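Local coordinates for protein transcription regulator, Crp family (Thermus thermophilus, PDB 4EV0) that binds cyclic AMP and, as a homodimer with winged helix-turn-helix domains, activates transcription from a set of promoters in a cAMP-dependent manner, at the interface of chains A and B. Residues are numbered along the deposited sequence; one frame, centred on the assembly and turned at random. Chains: chain A/B, Transcription regulator, Crp family.

The interface of chains A and B. Residues chain A 128, 131-132, 134-135; chain B 55, 63, 77, 86.
B:Arg55, on strand 51-57 of the cyclic nucleotide-binding domain, meets A:Asp135 of the long helix 113-155 and illustrates how one arginine can tie two subunits together. Its CB lies 4.1 Å from A:Asp135 OD1. CG lies anti to the carbonyl carbon (chi1 -84°) and CD runs on extended, coming to 3.7 Å from A:Asp131 CB; the bend that follows at chi3 turns the edge of the guanidinium toward A:Asp135, while A:Asp131 CB lies over the rim of one of its faces. From there NE bonds to both carboxylate oxygens, while NH2 forms a salt bridge with A:Asp135 OD2 at 2.7 Å. The grip is side-on, in the guanidinium plane, but the carboxylate is twisted 34° against it. The remaining nitrogen, NH1, turns back to its own chain, donating to B:Ser86 O at 2.8 Å, and reaches A:Arg128 O through a water. A second arginine completes the clasp: B:Arg63 NH2 gives A:Asp135 OD1 a nearly straight bond of 2.7 Å (172° at H), approaching above the carboxylate plane, and a water links its guanidinium to A:Asp131 OD1. An alanine in place of B:Arg55 would probably leave A:Asp135 OD2 without its salt-bridge mate and B:Ser86 O without this donor. Farther along, B:Met77 CE packs on A:Arg128 CG at 3.4 Å. Since B:Met77 and B:Ser86 belong to the cAMP site, the contact joins one subunit's nucleotide pocket to its partner's dimerisation helix, a plausible route for coupling cAMP binding to dimer arrangement.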
loop_
_atom_site.group_PDB
_atom_site.type_symbol
_atom_site.label_atom_id
_atom_site.label_comp_id
_atom_site.label_asym_id
_atom_site.label_seq_id
_atom_site.Cartn_x
_atom_site.Cartn_y
_atom_site.Cartn_z
ATOM N N ARG A 128 5.204 -2.350 8.577
ATOM C CA ARG A 128 6.640 -2.271 8.312
ATOM C C ARG A 128 6.933 -2.798 6.920
ATOM O O ARG A 128 7.667 -2.168 6.165
ATOM C CB ARG A 128 7.458 -3.075 9.329
ATOM C CG ARG A 128 7.711 -2.365 10.649
ATOM C CD ARG A 128 8.404 -3.240 11.711
ATOM N NE ARG A 128 8.267 -2.641 13.039
ATOM C CZ ARG A 128 8.896 -1.525 13.432
ATOM N NH1 ARG A 128 9.724 -0.874 12.615
ATOM N NH2 ARG A 128 8.691 -1.047 14.649
ATOM N N ASP A 131 5.713 -0.433 4.145
ATOM C CA ASP A 131 6.543 0.733 3.944
ATOM C C ASP A 131 7.743 0.350 3.106
ATOM O O ASP A 131 8.166 1.103 2.225
ATOM C CB ASP A 131 7.007 1.300 5.283
ATOM C CG ASP A 131 5.868 1.919 6.086
ATOM O OD1 ASP A 131 4.792 2.193 5.500
ATOM O OD2 ASP A 131 6.063 2.133 7.310
ATOM N N LEU A 132 8.298 -0.822 3.382
ATOM C CA LEU A 132 9.404 -1.317 2.580
ATOM C C LEU A 132 8.993 -1.504 1.107
ATOM O O LEU A 132 9.789 -1.258 0.203
ATOM C CB LEU A 132 9.960 -2.615 3.168
ATOM C CG LEU A 132 11.295 -3.044 2.552
ATOM C CD1 LEU A 132 12.265 -1.855 2.519
ATOM C CD2 LEU A 132 11.897 -4.231 3.314
ATOM N N LEU A 134 6.462 0.191 -0.386
ATOM C CA LEU A 134 6.173 1.530 -0.905
ATOM C C LEU A 134 7.420 2.369 -1.244
ATOM O O LEU A 134 7.365 3.230 -2.128
ATOM C CB LEU A 134 5.260 2.311 0.053
ATOM C CG LEU A 134 3.780 1.910 0.073
ATOM C CD1 LEU A 134 2.987 2.800 1.013
ATOM C CD2 LEU A 134 3.176 1.979 -1.307
ATOM N N ASP A 135 8.521 2.135 -0.523
ATOM C CA ASP A 135 9.826 2.681 -0.890
ATOM C C ASP A 135 10.135 2.195 -2.301
ATOM O O ASP A 135 10.607 2.957 -3.156
ATOM C CB ASP A 135 10.929 2.138 0.022
ATOM C CG ASP A 135 10.969 2.794 1.397
ATOM O OD1 ASP A 135 10.309 3.842 1.631
ATOM O OD2 ASP A 135 11.715 2.248 2.241
ATOM N N ARG B 55 10.473 8.670 5.508
ATOM C CA ARG B 55 11.439 7.596 5.393
ATOM C C ARG B 55 12.544 8.067 4.470
ATOM O O ARG B 55 12.329 8.940 3.623
ATOM C CB ARG B 55 10.781 6.330 4.811
ATOM C CG ARG B 55 10.062 5.450 5.864
ATOM C CD ARG B 55 9.317 4.248 5.257
ATOM N NE ARG B 55 10.197 3.225 4.702
ATOM C CZ ARG B 55 10.649 2.165 5.371
ATOM N NH1 ARG B 55 10.324 1.985 6.650
ATOM N NH2 ARG B 55 11.436 1.279 4.765
ATOM N N ARG B 63 10.971 10.559 1.584
ATOM C CA ARG B 63 9.600 10.395 1.153
ATOM C C ARG B 63 8.695 10.659 2.345
ATOM O O ARG B 63 8.624 9.845 3.259
ATOM C CB ARG B 63 9.390 8.976 0.625
ATOM C CG ARG B 63 7.959 8.672 0.225
ATOM C CD ARG B 63 7.849 7.330 -0.496
ATOM N NE ARG B 63 8.200 6.217 0.379
ATOM C CZ ARG B 63 7.331 5.615 1.176
ATOM N NH1 ARG B 63 6.069 6.027 1.205
ATOM N NH2 ARG B 63 7.721 4.604 1.938
ATOM N N MET B 77 4.635 1.681 16.477
ATOM C CA MET B 77 5.176 0.411 16.010
ATOM C C MET B 77 6.339 -0.084 16.881
ATOM O O MET B 77 6.337 -1.232 17.317
ATOM C CB MET B 77 5.529 0.483 14.521
ATOM C CG MET B 77 4.290 0.698 13.638
ATOM S SD MET B 77 4.533 1.398 11.961
ATOM C CE MET B 77 5.665 0.243 11.212
ATOM N N SER B 86 10.326 2.797 12.151
ATOM C CA SER B 86 10.157 2.598 10.722
ATOM C C SER B 86 10.219 3.915 9.932
ATOM O O SER B 86 10.227 3.897 8.709
ATOM C CB SER B 86 8.839 1.879 10.450
ATOM O OG SER B 86 7.752 2.627 10.962
HETATM O O HOH W 1 10.070 -0.888 7.252
HETATM O O HOH W 2 4.851 4.272 3.148
#